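Alpha-1,3-glucanase (Streptomyces thermodiastaticus, PDB 7C7D) hydrolyses the alpha-1,3-glycosidic linkages of alpha-1,3-glucan, as a thermostable glycoside hydrolase of family GH87. Local coordinates at residues Leu135-Val141 / Thr165-Gly170; Trp332-Asp338 / Leu357-Lys362; Thr518-Val524 / Thr541-Ala547. The contacts are given in a common frame with arbitrary orientation. Where two conformers were deposited one is given. Numbering follows the deposited sequence.

Interaction 1 (Leu135-Val141 / Thr165-Gly170); sequences LDRSLTV and TRLLLG
Strands 137-141 and 165-169 are extended and run antiparallel at 164°, 6.5 Å apart at the axes, too far for backbone pairing; each bonds to its own neighbour, Leu139 to Leu126 of strand 123-130 and Thr165 to Val114 of strand 109-117. The contact joins the edges of two antiparallel sheets in the N-terminal beta domain, with Leu139 nearest Thr165 and Leu135 nearest Leu169. Thr165, chi1 t, directs OG1 to Thr140 O at 2.7 Å; water 1 links this OG1 (2.8 Å), Arg166 O (3.1 Å) and Thr140 N (3.0 Å). Arg166 CB points away; NH2 bonds to Ser266 O. Leu167 (t, p) fills the gap, its CB 3.6 Å from Leu139 CD2. Leu169 CD2 meets Leu135 CD1 at 3.9 Å, while Leu169 O accepts a weak 3.3 Å hydrogen bond from Arg137 NH2. At Gly170, phi is 68° and a CB would clash with that guanidinium. Long, branched leucines span the gap, while a hydroxyl, a water and an arginine satisfy backbone atoms: side-chain chemistry replaces the missing strand ladder.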
loop_
_atom_site.group_PDB
_atom_site.type_symbol
_atom_site.label_atom_id
_atom_site.label_comp_id
_atom_site.label_asym_id
_atom_site.label_seq_id
_atom_site.Cartn_x
_atom_site.Cartn_y
_atom_site.Cartn_z
ATOM N N LEU A 135 1.894 -4.377 31.406
ATOM C CA LEU A 135 2.681 -3.183 31.141
ATOM C C LEU A 135 1.939 -1.954 31.649
ATOM O O LEU A 135 0.710 -1.940 31.746
ATOM C CB LEU A 135 2.935 -3.026 29.644
ATOM C CG LEU A 135 3.765 -4.104 28.946
ATOM C CD1 LEU A 135 4.487 -3.501 27.753
ATOM C CD2 LEU A 135 4.758 -4.750 29.908
ATOM N N ASP A 136 2.696 -0.907 31.960
ATOM C CA ASP A 136 2.122 0.294 32.551
ATOM C C ASP A 136 1.637 1.296 31.520
ATOM O O ASP A 136 1.449 2.472 31.842
ATOM C CB ASP A 136 3.117 0.958 33.487
ATOM C CG ASP A 136 4.358 1.417 32.783
ATOM O OD1 ASP A 136 4.546 1.095 31.586
ATOM O OD2 ASP A 136 5.147 2.111 33.446
ATOM N N ARG A 137 1.466 0.865 30.281
ATOM C CA ARG A 137 0.804 1.670 29.277
ATOM C C ARG A 137 -0.061 0.732 28.465
ATOM O O ARG A 137 0.139 -0.485 28.459
ATOM C CB ARG A 137 1.797 2.325 28.335
ATOM C CG ARG A 137 2.389 3.614 28.791
ATOM C CD ARG A 137 3.710 3.880 28.074
ATOM N NE ARG A 137 4.795 2.984 28.498
ATOM C CZ ARG A 137 4.975 1.710 28.138
ATOM N NH1 ARG A 137 4.201 1.110 27.244
ATOM N NH2 ARG A 137 6.001 1.039 28.632
ATOM N N SER A 138 -1.028 1.311 27.777
ATOM C CA SER A 138 -1.951 0.551 26.956
ATOM C C SER A 138 -1.965 1.140 25.557
ATOM O O SER A 138 -1.478 2.250 25.321
ATOM C CB SER A 138 -3.365 0.591 27.544
ATOM O OG SER A 138 -3.820 1.928 27.628
ATOM N N LEU A 139 -2.526 0.381 24.628
ATOM C CA LEU A 139 -2.695 0.859 23.268
ATOM C C LEU A 139 -4.008 1.624 23.182
ATOM O O LEU A 139 -5.032 1.166 23.694
ATOM C CB LEU A 139 -2.731 -0.316 22.296
ATOM C CG LEU A 139 -1.430 -1.094 22.111
ATOM C CD1 LEU A 139 -1.731 -2.510 21.656
ATOM C CD2 LEU A 139 -0.526 -0.386 21.124
ATOM N N THR A 140 -3.975 2.787 22.547
ATOM C CA THR A 140 -5.202 3.519 22.266
ATOM C C THR A 140 -5.861 2.922 21.030
ATOM O O THR A 140 -5.212 2.751 19.997
ATOM C CB THR A 140 -4.887 4.994 22.034
ATOM O OG1 THR A 140 -4.270 5.534 23.210
ATOM C CG2 THR A 140 -6.160 5.778 21.713
ATOM N N VAL A 141 -7.143 2.591 21.138
ATOM C CA VAL A 141 -7.897 2.035 20.023
ATOM C C VAL A 141 -9.115 2.911 19.773
ATOM O O VAL A 141 -9.794 3.339 20.714
ATOM C CB VAL A 141 -8.300 0.563 20.252
ATOM C CG1 VAL A 141 -7.078 -0.347 20.158
ATOM C CG2 VAL A 141 -8.982 0.383 21.592
ATOM N N THR A 165 -2.343 0.965 15.721
ATOM C CA THR A 165 -1.944 1.634 16.944
ATOM C C THR A 165 -0.611 1.049 17.390
ATOM O O THR A 165 -0.369 -0.152 17.237
ATOM C CB THR A 165 -3.037 1.481 18.014
ATOM O OG1 THR A 165 -2.665 2.213 19.181
ATOM C CG2 THR A 165 -3.280 0.014 18.371
ATOM N N ARG A 166 0.270 1.904 17.906
ATOM C CA ARG A 166 1.632 1.488 18.207
ATOM C C ARG A 166 2.034 1.895 19.615
ATOM O O ARG A 166 1.472 2.817 20.212
ATOM C CB ARG A 166 2.640 2.044 17.191
ATOM C CG ARG A 166 2.893 3.539 17.307
ATOM C CD ARG A 166 3.956 4.010 16.318
ATOM N NE ARG A 166 4.211 5.442 16.441
ATOM C CZ ARG A 166 5.190 6.093 15.822
ATOM N NH1 ARG A 166 6.034 5.444 15.031
ATOM N NH2 ARG A 166 5.336 7.398 16.010
ATOM N N LEU A 167 3.054 1.210 20.126
ATOM C CA LEU A 167 3.545 1.464 21.471
ATOM C C LEU A 167 4.969 0.944 21.574
ATOM O O LEU A 167 5.245 -0.189 21.163
ATOM C CB LEU A 167 2.660 0.726 22.481
ATOM C CG LEU A 167 2.763 1.031 23.972
ATOM C CD1 LEU A 167 2.825 2.528 24.213
ATOM C CD2 LEU A 167 1.580 0.411 24.697
ATOM N N LEU A 168 5.866 1.768 22.107
ATOM C CA LEU A 168 7.146 1.252 22.570
ATOM C C LEU A 168 6.895 0.429 23.826
ATOM O O LEU A 168 6.161 0.856 24.721
ATOM C CB LEU A 168 8.099 2.406 22.889
ATOM C CG LEU A 168 8.617 3.228 21.706
ATOM C CD1 LEU A 168 9.293 4.507 22.184
ATOM C CD2 LEU A 168 9.568 2.413 20.845
ATOM N N LEU A 169 7.490 -0.763 23.892
ATOM C CA LEU A 169 7.195 -1.650 25.014
ATOM C C LEU A 169 7.874 -1.220 26.310
ATOM O O LEU A 169 7.461 -1.671 27.383
ATOM C CB LEU A 169 7.566 -3.094 24.675
ATOM C CG LEU A 169 6.746 -3.756 23.565
ATOM C CD1 LEU A 169 7.338 -5.110 23.203
ATOM C CD2 LEU A 169 5.284 -3.891 23.961
ATOM N N GLY A 170 8.892 -0.362 26.244
ATOM C CA GLY A 170 9.707 -0.082 27.411
ATOM C C GLY A 170 10.549 -1.251 27.867
ATOM O O GLY A 170 11.201 -1.163 28.916
HETATM O O HOH W 1 -1.352 3.573 21.279
#

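Interaction 2 (Trp332-Asp338 / Leu357-Lys362); sequences WLTGTND and LNGTAK
Water occupies much of the cleft between these two adjacent turns, which have one direct hydrogen bond between them. Leu333 and Leu357 form a parallel beta bridge, CA to CA 5.1 Å, with both side chains on one face and Leu333 CD1 3.6 Å from Leu357 CD2. Next, Asn358 N donates to Leu333 O at 2.8 Å. Segment 357-362 leaves the strand through an inverse gamma turn centred on Asn358 (-92/69), with Gly359 N weakly bonded to Leu357 O at 3.1 Å. Gly359 (90/151) and Gly335 (72/-148) adopt angles that favour glycine. Beyond them the loops stay side by side with a one-residue slip: Gly335 lies nearest Thr360, but Asn337 nearest Ala361 and Asp338 nearest Lys362. Water 4 joins Gly335 N (2.9 Å) to Asn358 O (2.8 Å), and water 2 lies between Gly359 O (2.7 Å) and Leu333 O (2.8 Å). Water 5 binds Asn337 N (2.8 Å), Asp338 OD1 (2.7 Å) and Thr360 O (2.8 Å). Lys362, chi4 p, curls back so that NZ reaches Thr360 O at 3.0 Å; water 6 lies 2.9 Å from this NZ and 2.7 Å from Asp338 OD1. Such stacking of successive coils is characteristic of a right-handed parallel beta-helix, as in pectate lyase-like proteins. Leucines suit the buried bridge, while Asp338 and Lys362 suit the wetter end: where the ladder stops, water largely takes over the pairing of backbone polar groups.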
loop_
_atom_site.group_PDB
_atom_site.type_symbol
_atom_site.label_atom_id
_atom_site.label_comp_id
_atom_site.label_asym_id
_atom_site.label_seq_id
_atom_site.Cartn_x
_atom_site.Cartn_y
_atom_site.Cartn_z
ATOM N N TRP A 332 1.518 12.640 -2.733
ATOM C CA TRP A 332 0.884 12.937 -4.006
ATOM C C TRP A 332 1.890 13.796 -4.754
ATOM O O TRP A 332 2.058 14.977 -4.446
ATOM C CB TRP A 332 -0.427 13.671 -3.758
ATOM C CG TRP A 332 -1.171 13.883 -5.005
ATOM C CD1 TRP A 332 -1.902 12.955 -5.680
ATOM C CD2 TRP A 332 -1.227 15.086 -5.772
ATOM N NE1 TRP A 332 -2.432 13.513 -6.812
ATOM C CE2 TRP A 332 -2.034 14.824 -6.892
ATOM C CE3 TRP A 332 -0.682 16.365 -5.613
ATOM C CZ2 TRP A 332 -2.316 15.793 -7.850
ATOM C CZ3 TRP A 332 -0.966 17.328 -6.559
ATOM C CH2 TRP A 332 -1.776 17.037 -7.665
ATOM N N LEU A 333 2.598 13.191 -5.703
ATOM C CA LEU A 333 3.779 13.798 -6.302
ATOM C C LEU A 333 3.486 14.235 -7.730
ATOM O O LEU A 333 2.959 13.457 -8.535
ATOM C CB LEU A 333 4.962 12.828 -6.264
ATOM C CG LEU A 333 5.446 12.521 -4.840
ATOM C CD1 LEU A 333 6.261 11.226 -4.777
ATOM C CD2 LEU A 333 6.252 13.690 -4.275
ATOM N N THR A 334 3.834 15.482 -8.035
ATOM C CA THR A 334 3.654 16.047 -9.360
ATOM C C THR A 334 4.862 16.908 -9.678
ATOM O O THR A 334 5.624 17.287 -8.790
ATOM C CB THR A 334 2.427 16.967 -9.407
ATOM O OG1 THR A 334 2.581 18.025 -8.445
ATOM C CG2 THR A 334 1.160 16.190 -9.105
ATOM N N GLY A 335 5.020 17.233 -10.958
ATOM C CA GLY A 335 6.074 18.155 -11.333
ATOM C C GLY A 335 7.447 17.515 -11.226
ATOM O O GLY A 335 7.623 16.310 -11.424
ATOM N N THR A 336 8.438 18.337 -10.898
ATOM C CA THR A 336 9.819 17.871 -10.898
ATOM C C THR A 336 10.131 17.127 -9.607
ATOM O O THR A 336 10.111 17.716 -8.521
ATOM C CB THR A 336 10.771 19.049 -11.069
ATOM O OG1 THR A 336 10.460 19.723 -12.291
ATOM C CG2 THR A 336 12.223 18.571 -11.107
ATOM N N ASN A 337 10.432 15.837 -9.733
ATOM C CA ASN A 337 10.899 15.015 -8.625
ATOM C C ASN A 337 12.044 14.132 -9.094
ATOM O O ASN A 337 12.170 12.980 -8.673
ATOM C CB ASN A 337 9.767 14.166 -8.047
ATOM C CG ASN A 337 8.815 14.980 -7.202
ATOM O OD1 ASN A 337 9.182 15.466 -6.130
ATOM N ND2 ASN A 337 7.583 15.134 -7.678
ATOM N N ASP A 338 12.896 14.663 -9.975
ATOM C CA ASP A 338 13.886 13.834 -10.658
ATOM C C ASP A 338 14.733 13.079 -9.651
ATOM O O ASP A 338 15.285 13.669 -8.718
ATOM C CB ASP A 338 14.833 14.709 -11.486
ATOM C CG ASP A 338 14.143 15.483 -12.594
ATOM O OD1 ASP A 338 12.908 15.455 -12.715
ATOM O OD2 ASP A 338 14.876 16.158 -13.349
ATOM N N LEU A 357 2.630 8.795 -8.212
ATOM C CA LEU A 357 3.446 9.606 -9.113
ATOM C C LEU A 357 2.503 10.120 -10.188
ATOM O O LEU A 357 2.273 9.470 -11.209
ATOM C CB LEU A 357 4.587 8.792 -9.706
ATOM C CG LEU A 357 5.547 8.138 -8.710
ATOM C CD1 LEU A 357 6.678 7.439 -9.455
ATOM C CD2 LEU A 357 6.102 9.161 -7.736
ATOM N N ASN A 358 1.932 11.298 -9.947
ATOM C CA ASN A 358 0.917 11.853 -10.845
ATOM C C ASN A 358 1.571 12.752 -11.896
ATOM O O ASN A 358 1.407 13.971 -11.925
ATOM C CB ASN A 358 -0.162 12.583 -10.052
ATOM C CG ASN A 358 -1.360 12.961 -10.905
ATOM O OD1 ASN A 358 -1.558 12.426 -11.999
ATOM N ND2 ASN A 358 -2.166 13.887 -10.409
ATOM N N GLY A 359 2.317 12.111 -12.778
ATOM C CA GLY A 359 2.892 12.752 -13.952
ATOM C C GLY A 359 4.264 13.339 -13.699
ATOM O O GLY A 359 4.622 13.722 -12.584
ATOM N N THR A 360 5.062 13.379 -14.768
ATOM C CA THR A 360 6.316 14.120 -14.837
ATOM C C THR A 360 7.446 13.476 -14.037
ATOM O O THR A 360 8.552 14.023 -14.012
ATOM C CB THR A 360 6.147 15.599 -14.433
ATOM O OG1 THR A 360 4.897 16.092 -14.931
ATOM C CG2 THR A 360 7.275 16.471 -14.982
ATOM N N ALA A 361 7.212 12.338 -13.383
ATOM C CA ALA A 361 8.234 11.734 -12.540
ATOM C C ALA A 361 9.317 11.105 -13.406
ATOM O O ALA A 361 9.019 10.366 -14.348
ATOM C CB ALA A 361 7.606 10.676 -11.635
ATOM N N LYS A 362 10.578 11.376 -13.074
ATOM C CA LYS A 362 11.710 10.898 -13.858
ATOM C C LYS A 362 12.671 10.166 -12.937
ATOM O O LYS A 362 13.222 10.764 -12.008
ATOM C CB LYS A 362 12.420 12.062 -14.555
ATOM C CG LYS A 362 11.560 12.755 -15.594
ATOM C CD LYS A 362 12.300 13.902 -16.256
ATOM C CE LYS A 362 11.373 14.713 -17.143
ATOM N NZ LYS A 362 10.112 15.037 -16.420
HETATM O O HOH W 2 4.905 12.352 -10.285
HETATM O O HOH W 3 7.139 13.934 -10.243
HETATM O O HOH W 4 2.885 16.267 -12.660
HETATM O O HOH W 5 10.585 14.237 -12.073
HETATM O O HOH W 6 11.382 16.813 -14.524
#

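Interaction 3 (Thr518-Val524 / Thr541-Ala547); sequences TVDGAAV and TFRNVTA
Asp520, chi1 t, holds two partners: OD2 forms a salt bridge with Arg543 through NH2 (2.9 Å) and NE (3.0 Å), and OD1 accepts from Asn544 ND2 at 2.9 Å. They flank a parallel ladder with CA atoms 4.5-5.2 Å apart, in register from Thr518-Thr541 to Val524-Ala547. Val519 N donates to Thr541 O (2.8 Å), Arg543 N to Val519 O (2.8 Å) and Gly521 N to Arg543 O (2.9 Å). Both strands bend midway: Gly521 (93/104) has angles that demand glycine, and Asn544 (61/34) has positive phi. Ala522 N to Asn544 O (3.0 Å) and Thr546 N to Ala522 O (2.9 Å) resume the ladder, closed by Val524 N to Thr546 O (2.9 Å). On the buried face, Val519 CB meets Phe542 CD2 at 3.7 Å and Val519 CG1 meets Val545 CG2 at 3.8 Å; small Ala522 (CB to Val545 CG2 4.1 Å) and Ala547 (CB to Val524 CB 4.2 Å) suit this interior. Aligned bends between stacked, in-register strands mark successive coils of the parallel beta-helix.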
loop_
_atom_site.group_PDB
_atom_site.type_symbol
_atom_site.label_atom_id
_atom_site.label_comp_id
_atom_site.label_asym_id
_atom_site.label_seq_id
_atom_site.Cartn_x
_atom_site.Cartn_y
_atom_site.Cartn_z
ATOM N N THR A 518 4.455 -10.769 -22.743
ATOM C CA THR A 518 5.106 -12.048 -22.491
ATOM C C THR A 518 5.029 -12.344 -21.005
ATOM O O THR A 518 5.405 -11.503 -20.183
ATOM C CB THR A 518 6.576 -12.002 -22.911
ATOM O OG1 THR A 518 6.658 -11.670 -24.299
ATOM C CG2 THR A 518 7.244 -13.356 -22.671
ATOM N N VAL A 519 4.522 -13.524 -20.664
ATOM C CA VAL A 519 4.585 -14.041 -19.304
ATOM C C VAL A 519 5.603 -15.170 -19.320
ATOM O O VAL A 519 5.406 -16.174 -20.018
ATOM C CB VAL A 519 3.212 -14.539 -18.828
ATOM C CG1 VAL A 519 3.327 -15.184 -17.445
ATOM C CG2 VAL A 519 2.212 -13.396 -18.819
ATOM N N ASP A 520 6.704 -14.997 -18.591
ATOM C CA ASP A 520 7.793 -15.968 -18.607
ATOM C C ASP A 520 8.222 -16.251 -17.177
ATOM O O ASP A 520 8.901 -15.428 -16.551
ATOM C CB ASP A 520 8.974 -15.467 -19.444
ATOM C CG ASP A 520 10.059 -16.514 -19.623
ATOM O OD1 ASP A 520 10.132 -17.483 -18.840
ATOM O OD2 ASP A 520 10.860 -16.362 -20.568
ATOM N N GLY A 521 7.843 -17.418 -16.674
ATOM C CA GLY A 521 8.267 -17.857 -15.366
ATOM C C GLY A 521 7.253 -17.480 -14.311
ATOM O O GLY A 521 7.159 -16.310 -13.936
ATOM N N ALA A 522 6.474 -18.444 -13.837
ATOM C CA ALA A 522 5.527 -18.152 -12.778
ATOM C C ALA A 522 5.273 -19.421 -11.987
ATOM O O ALA A 522 5.292 -20.530 -12.529
ATOM C CB ALA A 522 4.211 -17.578 -13.317
ATOM N N ALA A 523 5.058 -19.243 -10.693
ATOM C CA ALA A 523 4.623 -20.303 -9.792
ATOM C C ALA A 523 3.234 -19.910 -9.313
ATOM O O ALA A 523 3.085 -18.961 -8.535
ATOM C CB ALA A 523 5.580 -20.443 -8.612
ATOM N N VAL A 524 2.220 -20.613 -9.803
ATOM C CA VAL A 524 0.823 -20.270 -9.565
ATOM C C VAL A 524 0.212 -21.410 -8.770
ATOM O O VAL A 524 0.234 -22.561 -9.211
ATOM C CB VAL A 524 0.076 -20.050 -10.891
ATOM C CG1 VAL A 524 -1.371 -19.678 -10.640
ATOM C CG2 VAL A 524 0.772 -18.979 -11.736
ATOM N N THR A 541 2.319 -14.363 -25.195
ATOM C CA THR A 541 3.116 -15.577 -25.138
ATOM C C THR A 541 3.339 -15.963 -23.686
ATOM O O THR A 541 3.665 -15.110 -22.852
ATOM C CB THR A 541 4.464 -15.353 -25.820
ATOM O OG1 THR A 541 4.236 -15.007 -27.189
ATOM C CG2 THR A 541 5.334 -16.609 -25.752
ATOM N N PHE A 542 3.165 -17.250 -23.393
ATOM C CA PHE A 542 3.338 -17.784 -22.050
ATOM C C PHE A 542 4.394 -18.878 -22.059
ATOM O O PHE A 542 4.287 -19.839 -22.828
ATOM C CB PHE A 542 2.028 -18.367 -21.527
ATOM C CG PHE A 542 0.927 -17.350 -21.462
ATOM C CD1 PHE A 542 0.212 -17.016 -22.604
ATOM C CD2 PHE A 542 0.629 -16.698 -20.281
ATOM C CE1 PHE A 542 -0.788 -16.066 -22.569
ATOM C CE2 PHE A 542 -0.382 -15.733 -20.234
ATOM C CZ PHE A 542 -1.087 -15.430 -21.380
ATOM N N ARG A 543 5.403 -18.736 -21.200
ATOM C CA ARG A 543 6.442 -19.740 -21.036
ATOM C C ARG A 543 6.687 -19.967 -19.553
ATOM O O ARG A 543 6.623 -19.031 -18.752
ATOM C CB ARG A 543 7.789 -19.278 -21.637
ATOM C CG ARG A 543 7.833 -19.094 -23.137
ATOM C CD ARG A 543 9.261 -18.805 -23.597
ATOM N NE ARG A 543 9.777 -17.548 -23.059
ATOM C CZ ARG A 543 9.711 -16.383 -23.698
ATOM N NH1 ARG A 543 9.152 -16.321 -24.898
ATOM N NH2 ARG A 543 10.201 -15.283 -23.139
ATOM N N ASN A 544 6.999 -21.214 -19.195
ATOM C CA ASN A 544 7.518 -21.521 -17.866
ATOM C C ASN A 544 6.550 -21.159 -16.745
ATOM O O ASN A 544 6.971 -20.787 -15.649
ATOM C CB ASN A 544 8.888 -20.872 -17.668
ATOM C CG ASN A 544 9.837 -21.254 -18.770
ATOM O OD1 ASN A 544 9.905 -22.432 -19.140
ATOM N ND2 ASN A 544 10.543 -20.279 -19.336
ATOM N N VAL A 545 5.251 -21.296 -16.998
ATOM C CA VAL A 545 4.232 -21.071 -15.981
ATOM C C VAL A 545 3.831 -22.426 -15.416
ATOM O O VAL A 545 3.266 -23.261 -16.128
ATOM C CB VAL A 545 3.026 -20.320 -16.555
ATOM C CG1 VAL A 545 1.920 -20.200 -15.505
ATOM C CG2 VAL A 545 3.457 -18.945 -17.056
ATOM N N THR A 546 4.154 -22.655 -14.143
ATOM C CA THR A 546 3.827 -23.891 -13.437
ATOM C C THR A 546 2.651 -23.616 -12.507
ATOM O O THR A 546 2.755 -22.775 -11.611
ATOM C CB THR A 546 5.031 -24.335 -12.603
ATOM O OG1 THR A 546 6.181 -24.496 -13.448
ATOM C CG2 THR A 546 4.735 -25.643 -11.880
ATOM N N ALA A 547 1.544 -24.329 -12.704
ATOM C CA ALA A 547 0.341 -24.131 -11.908
ATOM C C ALA A 547 -0.022 -25.416 -11.181
ATOM O O ALA A 547 0.115 -26.515 -11.733
ATOM C CB ALA A 547 -0.838 -23.706 -12.788
HETATM O O HOH W 7 8.588 -13.171 -25.772
#

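In the fold
From the N terminus, interaction 1 comes first, closing a mostly irregular excursion between strands 133-142 and 163-169 within the N-terminal beta domain, which also carries the calcium site. Arg166 makes cation-pi interactions with Trp267 and Trp323, so this domain packs against the beta-helix that follows. Interaction 2 closes one coil, strand 331-333 to strand 355-357, and interaction 3 another near the C-terminal end, 517-527 to 538-550. The three loops are in series, neither nested nor crossed. Interaction 2 starts at the end of one parallel sheet and runs into the loops beyond, whereas interaction 3, 33 Å away centre to centre, lies within another; interactions 1 and 3 lie on opposite sides of the chain's centre.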